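Long-range contacts in lipoprotein (Colwellia psychrerythraea, PDB 3O0Y), which is of unknown function but, as a putative lipoprotein of the DUF885 family, may be related to metallopeptidases: residues 25-29 with 92-96; 215-221 with 250-255. All coordinates share one frame; numbering follows the deposited sequence.

Contact 1 (25-29 with 92-96); sequences ISSKQ and GIKLD
Ile93 meets Ser27 through its methyl branch. CG2 of Ile93 lies 3.6 Å from OG of Ser27 and almost as near to CB of the same serine. CG2 stands anti to the backbone N of Ile93, which turns this methyl to the start of helix 27-44. Further along that helix, the Ile93 side chain also touches Gln30, Leu31 and Leu34. The backbone O of Ile93 accepts a hydrogen bond from the Gln106 side chain, of helix 100-117.

Lys94 takes part through its backbone. Its carbonyl oxygen accepts the hydroxyl of Ser27, with OG of Ser27 2.8 Å from O of Lys94. The C=O...OG angle is 153°, and the donor is tilted 26° from the carbonyl plane. OG of Ser27 is anti to its own carbonyl carbon (chi1 -77°), and this turn brings the hydroxyl to the loop. An alanine in place of Ser27 would probably leave the Lys94 carbonyl without this donor and the loop less firmly tied to the helix.

Leu95 closes the contact with CD2, which lies 3.9 Å from CG of Lys28. The two side chains cross at about a right angle, and CG is where the lysine touches. Leu95 also rests on Leu31, Thr102 and Gln106.

The first turn of the helix carries its own cap. Ser26 is the N-cap, and its OG accepts from N of Gln29 at 3.2 Å. Ser26 and Gln29 form a capping box, whose return bond from Ser26 N to Gln29 OE1 is weak. One hydroxyl bond with methyl contacts beside it thus joins the loop after helix 73-92 to the start of helix 27-44, a modest tie at the protein surface.

Contact 2 (215-221 with 250-255); sequences AEQHPFV and VSQVVY
Ala215 sets its methyl over one face of the Tyr255 ring. CB of Ala215 is 4.2 Å from the ring centroid and 13° off the ring normal, a CH-pi contact. The same CB lies 3.8 Å from CA of Ser251, so the small side chain lets the backbones come close. Beyond the ring, the Tyr255 hydroxyl is hydrogen-bonded to the Gly213 carbonyl.

Val250 spreads its two methyls between different partners. CG1, anti to the backbone N (chi1 169°), lies 3.9 Å from CB of Ala215 and also reaches His218. CG2 packs 3.8 Å from CB of Phe220 and touches CG2 of Val221. The contact joins the lead-in and first turn of helix 219-228 to the middle of helix 236-268. The latter has a pi-type turn here, with Tyr255 N bonded to Val250 O. His218 is the N-cap of the shorter helix, its ND1 accepting from N of Phe220 at 3.0 Å.

Tyr255 also meets that histidine. Its OH sits at the edge of the imidazole, 3.4 Å from CD2 of His218, and the two ring planes are inclined at 75°. Phe210 of helix 197-210 packs against His218, Phe220 and Val254.

In the fold
Contact 1 and contact 2 follow one another along the chain: 25-29 with 92-96 closes before 215-221 with 250-255 opens. Their centres are 51 Å apart and their nearest atoms about 38 Å, so they do not touch. Both lie well away from the middle of this largely helical chain, contact 1 about 34 Å and contact 2 about 27 Å from its centre, measured between centres. Each brings the start of one helix against another part of the chain. Contact 1 does so at the surface, with a loop as partner. Contact 2 does so in a buried, mainly apolar setting between helices. Neither contact includes a known ligand-binding or catalytic residue.

Contact 1 (25-29 with 92-96)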
ATOM      1  N   ILE A  25       9.049 -26.293  27.937  1.00 36.21           N
ATOM      2  CA  ILE A  25       8.692 -25.639  26.662  1.00 33.58           C
ATOM      3  C   ILE A  25      10.002 -25.375  25.912  1.00 31.64           C
ATOM      4  O   ILE A  25      10.852 -24.621  26.411  1.00 32.16           O
ATOM      5  CB  ILE A  25       7.910 -24.305  26.921  1.00 33.74           C
ATOM      6  CG1 ILE A  25       6.653 -24.573  27.758  1.00 33.10           C
ATOM      7  CG2 ILE A  25       7.476 -23.650  25.595  1.00 32.12           C
ATOM      8  CD1 ILE A  25       6.082 -23.324  28.437  1.00 35.24           C
ATOM      9  N   SER A  26      10.169 -25.988  24.741  1.00 27.80           N
ATOM     10  CA  SER A  26      11.361 -25.772  23.931  1.00 26.64           C
ATOM     11  C   SER A  26      11.393 -24.325  23.364  1.00 25.51           C
ATOM     12  O   SER A  26      10.390 -23.616  23.431  1.00 25.20           O
ATOM     13  CB  SER A  26      11.421 -26.751  22.767  1.00 25.74           C
ATOM     14  OG  SER A  26      10.353 -26.499  21.851  1.00 25.44           O
ATOM     15  N   SER A  27      12.542 -23.910  22.833  1.00 24.43           N
ATOM     16  CA  SER A  27      12.647 -22.559  22.267  1.00 22.45           C
ATOM     17  C   SER A  27      11.733 -22.450  21.049  1.00 21.08           C
ATOM     18  O   SER A  27      11.021 -21.443  20.880  1.00 15.66           O
ATOM     19  CB  SER A  27      14.097 -22.234  21.906  1.00 23.29           C
ATOM     20  OG  SER A  27      14.807 -21.926  23.117  1.00 25.42           O
ATOM     21  N   LYS A  28      11.720 -23.498  20.209  1.00 18.84           N
ATOM     22  CA  LYS A  28      10.828 -23.475  19.080  1.00 20.62           C
ATOM     23  C   LYS A  28       9.359 -23.304  19.469  1.00 18.36           C
ATOM     24  O   LYS A  28       8.631 -22.555  18.799  1.00 18.49           O
ATOM     25  CB  LYS A  28      11.023 -24.670  18.150  1.00 22.67           C
ATOM     26  CG  LYS A  28      12.088 -24.399  17.075  1.00 27.89           C
ATOM     27  CD  LYS A  28      12.326 -25.616  16.111  1.00 35.11           C
ATOM     28  CE  LYS A  28      13.633 -26.403  16.423  1.00 40.68           C
ATOM     29  NZ  LYS A  28      13.670 -27.042  17.786  1.00 41.99           N
ATOM     30  N   GLN A  29       8.916 -23.978  20.521  1.00 16.47           N
ATOM     31  CA  GLN A  29       7.542 -23.865  20.995  1.00 17.23           C
ATOM     32  C   GLN A  29       7.255 -22.518  21.644  1.00 14.98           C
ATOM     33  O   GLN A  29       6.179 -21.946  21.440  1.00 14.83           O
ATOM     34  CB  GLN A  29       7.184 -24.995  21.971  1.00 18.62           C
ATOM     35  CG  GLN A  29       7.224 -26.374  21.310  1.00 25.14           C
ATOM     36  CD  GLN A  29       7.062 -27.558  22.291  1.00 33.41           C
ATOM     37  OE1 GLN A  29       7.500 -27.523  23.470  1.00 33.15           O
ATOM     38  NE2 GLN A  29       6.438 -28.629  21.781  1.00 35.75           N
ATOM     39  N   GLY A  92      15.556 -12.360  22.230  1.00 11.80           N
ATOM     40  CA  GLY A  92      16.465 -12.879  23.242  1.00 12.64           C
ATOM     41  C   GLY A  92      16.570 -14.394  23.275  1.00 13.63           C
ATOM     42  O   GLY A  92      17.464 -14.929  23.907  1.00 13.93           O
ATOM     43  N   ILE A  93      15.679 -15.098  22.577  1.00 10.71           N
ATOM     44  CA  ILE A  93      15.604 -16.552  22.697  1.00 10.90           C
ATOM     45  C   ILE A  93      16.768 -17.187  21.936  1.00 11.09           C
ATOM     46  O   ILE A  93      17.143 -16.732  20.882  1.00 12.91           O
ATOM     47  CB  ILE A  93      14.247 -17.069  22.248  1.00 10.26           C
ATOM     48  CG1 ILE A  93      13.239 -16.748  23.347  1.00 11.14           C
ATOM     49  CG2 ILE A  93      14.293 -18.582  21.873  1.00 10.88           C
ATOM     50  CD1 ILE A  93      11.864 -16.838  22.895  1.00 15.20           C
ATOM     51  N   LYS A  94      17.384 -18.198  22.574  1.00 14.51           N
ATOM     52  CA  LYS A  94      18.426 -19.024  22.017  1.00 18.61           C
ATOM     53  C   LYS A  94      17.852 -20.234  21.297  1.00 20.49           C
ATOM     54  O   LYS A  94      17.175 -21.049  21.926  1.00 21.87           O
ATOM     55  CB  LYS A  94      19.255 -19.592  23.179  1.00 20.21           C
ATOM     56  CG  LYS A  94      20.535 -20.302  22.758  1.00 25.93           C
ATOM     57  CD  LYS A  94      21.144 -21.022  23.974  1.00 32.00           C
ATOM     58  CE  LYS A  94      22.546 -21.589  23.696  1.00 36.61           C
ATOM     59  NZ  LYS A  94      22.433 -22.930  23.064  1.00 39.67           N
ATOM     60  N   LEU A  95      18.061 -20.337  20.000  1.00 23.21           N
ATOM     61  CA  LEU A  95      17.586 -21.502  19.253  1.00 25.73           C
ATOM     62  C   LEU A  95      18.624 -22.620  19.372  1.00 29.47           C
ATOM     63  O   LEU A  95      19.803 -22.372  19.255  1.00 28.95           O
ATOM     64  CB  LEU A  95      17.327 -21.121  17.782  1.00 26.11           C
ATOM     65  CG  LEU A  95      15.876 -20.664  17.553  1.00 27.90           C
ATOM     66  CD1 LEU A  95      15.676 -19.882  16.258  1.00 34.72           C
ATOM     67  CD2 LEU A  95      14.976 -21.899  17.604  1.00 29.77           C
ATOM     68  N   ASP A  96      18.196 -23.850  19.607  1.00 33.80           N
ATOM     69  CA  ASP A  96      19.177 -24.952  19.665  1.00 37.83           C
ATOM     70  C   ASP A  96      19.420 -25.559  18.276  1.00 38.12           C
ATOM     71  O   ASP A  96      18.443 -25.897  17.611  1.00 40.59           O
ATOM     72  CB  ASP A  96      18.709 -26.025  20.650  1.00 39.47           C
ATOM     73  CG  ASP A  96      19.822 -27.052  20.989  1.00 44.80           C
ATOM     74  OD1 ASP A  96      19.696 -28.232  20.572  1.00 51.70           O
ATOM     75  OD2 ASP A  96      20.822 -26.676  21.663  1.00 50.75           O
TER

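Contact 2 (215-221 with 250-255)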
ATOM      1  N   ALA A 215     -27.991  11.084   4.213  1.00 17.46           N
ATOM      2  CA  ALA A 215     -27.632   9.788   4.818  1.00 17.11           C
ATOM      3  C   ALA A 215     -28.265   8.638   4.041  1.00 18.11           C
ATOM      4  O   ALA A 215     -27.635   7.594   3.857  1.00 16.70           O
ATOM      5  CB  ALA A 215     -28.079   9.748   6.261  1.00 15.73           C
ATOM      6  N   GLU A 216     -29.506   8.838   3.559  1.00 17.00           N
ATOM      7  CA  GLU A 216     -30.260   7.783   2.861  1.00 19.35           C
ATOM      8  C   GLU A 216     -29.609   7.416   1.569  1.00 18.35           C
ATOM      9  O   GLU A 216     -29.888   6.346   1.002  1.00 20.70           O
ATOM     10  CB  GLU A 216     -31.710   8.218   2.517  1.00 20.08           C
ATOM     11  CG  GLU A 216     -32.581   8.639   3.696  1.00 28.56           C
ATOM     12  CD  GLU A 216     -32.069   9.861   4.532  1.00 35.89           C
ATOM     13  OE1 GLU A 216     -31.393  10.763   3.987  1.00 33.37           O
ATOM     14  OE2 GLU A 216     -32.356   9.906   5.764  1.00 43.91           O
ATOM     15  N   GLN A 217     -28.748   8.297   1.045  1.00 16.59           N
ATOM     16  CA  GLN A 217     -28.062   8.005  -0.209  1.00 15.04           C
ATOM     17  C   GLN A 217     -26.540   7.785  -0.050  1.00 14.52           C
ATOM     18  O   GLN A 217     -25.801   7.619  -1.051  1.00 14.61           O
ATOM     19  CB  GLN A 217     -28.366   9.065  -1.257  1.00 18.70           C
ATOM     20  CG  GLN A 217     -29.821   8.924  -1.903  1.00 20.75           C
ATOM     21  CD  GLN A 217     -29.996   7.581  -2.641  1.00 31.86           C
ATOM     22  OE1 GLN A 217     -29.058   7.085  -3.318  1.00 32.50           O
ATOM     23  NE2 GLN A 217     -31.173   6.950  -2.459  1.00 32.73           N
ATOM     24  N   HIS A 218     -26.130   7.588   1.189  1.00 13.20           N
ATOM     25  CA  HIS A 218     -24.720   7.415   1.477  1.00 12.79           C
ATOM     26  C   HIS A 218     -24.227   6.073   0.898  1.00 12.05           C
ATOM     27  O   HIS A 218     -24.969   5.052   0.865  1.00 12.80           O
ATOM     28  CB  HIS A 218     -24.482   7.458   2.975  1.00 12.71           C
ATOM     29  CG  HIS A 218     -23.045   7.653   3.335  1.00 16.36           C
ATOM     30  ND1 HIS A 218     -22.165   6.591   3.501  1.00 14.08           N
ATOM     31  CD2 HIS A 218     -22.333   8.790   3.543  1.00 17.24           C
ATOM     32  CE1 HIS A 218     -20.960   7.086   3.764  1.00 18.45           C
ATOM     33  NE2 HIS A 218     -21.031   8.414   3.794  1.00 15.74           N
ATOM     34  N   PRO A 219     -22.917   6.001   0.538  1.00 13.36           N
ATOM     35  CA  PRO A 219     -22.453   4.692   0.067  1.00 12.23           C
ATOM     36  C   PRO A 219     -22.618   3.553   1.046  1.00 10.88           C
ATOM     37  O   PRO A 219     -22.783   2.405   0.621  1.00 12.64           O
ATOM     38  CB  PRO A 219     -20.984   4.946  -0.246  1.00 14.64           C
ATOM     39  CG  PRO A 219     -20.954   6.361  -0.670  1.00 14.20           C
ATOM     40  CD  PRO A 219     -21.951   7.070   0.168  1.00 14.73           C
ATOM     41  N   PHE A 220     -22.540   3.825   2.328  1.00 11.13           N
ATOM     42  CA  PHE A 220     -22.784   2.744   3.303  1.00 11.19           C
ATOM     43  C   PHE A 220     -24.150   2.083   3.045  1.00 11.89           C
ATOM     44  O   PHE A 220     -24.303   0.874   3.199  1.00 10.79           O
ATOM     45  CB  PHE A 220     -22.756   3.282   4.731  1.00 11.45           C
ATOM     46  CG  PHE A 220     -21.380   3.260   5.422  1.00  9.52           C
ATOM     47  CD1 PHE A 220     -20.559   2.170   5.411  1.00 13.53           C
ATOM     48  CD2 PHE A 220     -20.993   4.378   6.186  1.00 13.79           C
ATOM     49  CE1 PHE A 220     -19.345   2.176   6.129  1.00 12.09           C
ATOM     50  CE2 PHE A 220     -19.806   4.385   6.881  1.00 11.99           C
ATOM     51  CZ  PHE A 220     -18.987   3.282   6.849  1.00 13.25           C
ATOM     52  N   VAL A 221     -25.177   2.913   2.802  1.00 11.74           N
ATOM     53  CA  VAL A 221     -26.543   2.421   2.436  1.00 10.36           C
ATOM     54  C   VAL A 221     -26.598   1.782   1.046  1.00 10.30           C
ATOM     55  O   VAL A 221     -27.134   0.687   0.874  1.00 11.57           O
ATOM     56  CB  VAL A 221     -27.553   3.538   2.460  1.00 11.00           C
ATOM     57  CG1 VAL A 221     -28.965   2.948   2.148  1.00 13.29           C
ATOM     58  CG2 VAL A 221     -27.489   4.260   3.811  1.00 10.64           C
ATOM     59  N   VAL A 250     -26.465   5.251   9.980  1.00 12.06           N
ATOM     60  CA  VAL A 250     -25.678   6.214   9.187  1.00 13.07           C
ATOM     61  C   VAL A 250     -26.110   7.617   9.626  1.00 13.46           C
ATOM     62  O   VAL A 250     -25.260   8.491   9.905  1.00 12.58           O
ATOM     63  CB  VAL A 250     -25.846   6.011   7.692  1.00 12.84           C
ATOM     64  CG1 VAL A 250     -25.253   7.191   6.858  1.00 12.51           C
ATOM     65  CG2 VAL A 250     -25.212   4.669   7.215  1.00 14.65           C
ATOM     66  N   SER A 251     -27.430   7.840   9.705  1.00 12.67           N
ATOM     67  CA  SER A 251     -27.974   9.144  10.056  1.00 14.30           C
ATOM     68  C   SER A 251     -27.698   9.511  11.472  1.00 14.70           C
ATOM     69  O   SER A 251     -27.350  10.662  11.793  1.00 16.50           O
ATOM     70  CB  SER A 251     -29.505   9.143   9.842  1.00 15.36           C
ATOM     71  OG  SER A 251     -30.029  10.391  10.224  1.00 22.28           O
ATOM     72  N   GLN A 252     -27.905   8.569  12.364  1.00 15.87           N
ATOM     73  CA  GLN A 252     -27.855   8.887  13.775  1.00 16.83           C
ATOM     74  C   GLN A 252     -26.487   8.760  14.444  1.00 15.85           C
ATOM     75  O   GLN A 252     -26.240   9.405  15.501  1.00 13.46           O
ATOM     76  CB  GLN A 252     -28.845   8.019  14.519  1.00 18.22           C
ATOM     77  CG  GLN A 252     -30.292   8.257  14.047  1.00 21.89           C
ATOM     78  CD  GLN A 252     -31.261   7.191  14.541  1.00 26.93           C
ATOM     79  OE1 GLN A 252     -30.992   6.483  15.513  1.00 29.63           O
ATOM     80  NE2 GLN A 252     -32.429   7.101  13.879  1.00 30.81           N
ATOM     81  N   VAL A 253     -25.643   7.889  13.875  1.00 13.92           N
ATOM     82  CA  VAL A 253     -24.363   7.591  14.512  1.00 14.24           C
ATOM     83  C   VAL A 253     -23.198   8.052  13.592  1.00 13.63           C
ATOM     84  O   VAL A 253     -22.377   8.869  14.021  1.00 11.52           O
ATOM     85  CB  VAL A 253     -24.239   6.158  14.906  1.00 14.58           C
ATOM     86  CG1 VAL A 253     -22.946   5.966  15.689  1.00 13.71           C
ATOM     87  CG2 VAL A 253     -25.455   5.739  15.839  1.00 15.14           C
ATOM     88  N   VAL A 254     -23.173   7.602  12.338  1.00 13.63           N
ATOM     89  CA  VAL A 254     -22.039   7.892  11.460  1.00 13.13           C
ATOM     90  C   VAL A 254     -21.902   9.355  11.179  1.00 13.96           C
ATOM     91  O   VAL A 254     -20.800   9.907  11.341  1.00 11.57           O
ATOM     92  CB  VAL A 254     -22.098   7.099  10.149  1.00 12.05           C
ATOM     93  CG1 VAL A 254     -20.926   7.456   9.224  1.00 13.87           C
ATOM     94  CG2 VAL A 254     -22.083   5.553  10.514  1.00 12.63           C
ATOM     95  N   TYR A 255     -23.019  10.002  10.796  1.00 12.77           N
ATOM     96  CA  TYR A 255     -22.981  11.412  10.398  1.00 13.98           C
ATOM     97  C   TYR A 255     -22.480  12.326  11.519  1.00 13.97           C
ATOM     98  O   TYR A 255     -21.515  13.077  11.294  1.00 14.11           O
ATOM     99  CB  TYR A 255     -24.323  11.861   9.824  1.00 12.85           C
ATOM    100  CG  TYR A 255     -24.361  11.740   8.371  1.00 11.69           C
ATOM    101  CD1 TYR A 255     -23.891  10.608   7.737  1.00 13.15           C
ATOM    102  CD2 TYR A 255     -24.950  12.732   7.572  1.00 15.29           C
ATOM    103  CE1 TYR A 255     -23.895  10.507   6.383  1.00 14.27           C
ATOM    104  CE2 TYR A 255     -24.950  12.623   6.207  1.00 11.51           C
ATOM    105  CZ  TYR A 255     -24.431  11.513   5.614  1.00 15.91           C
ATOM    106  OH  TYR A 255     -24.429  11.338   4.250  1.00 14.54           O
TER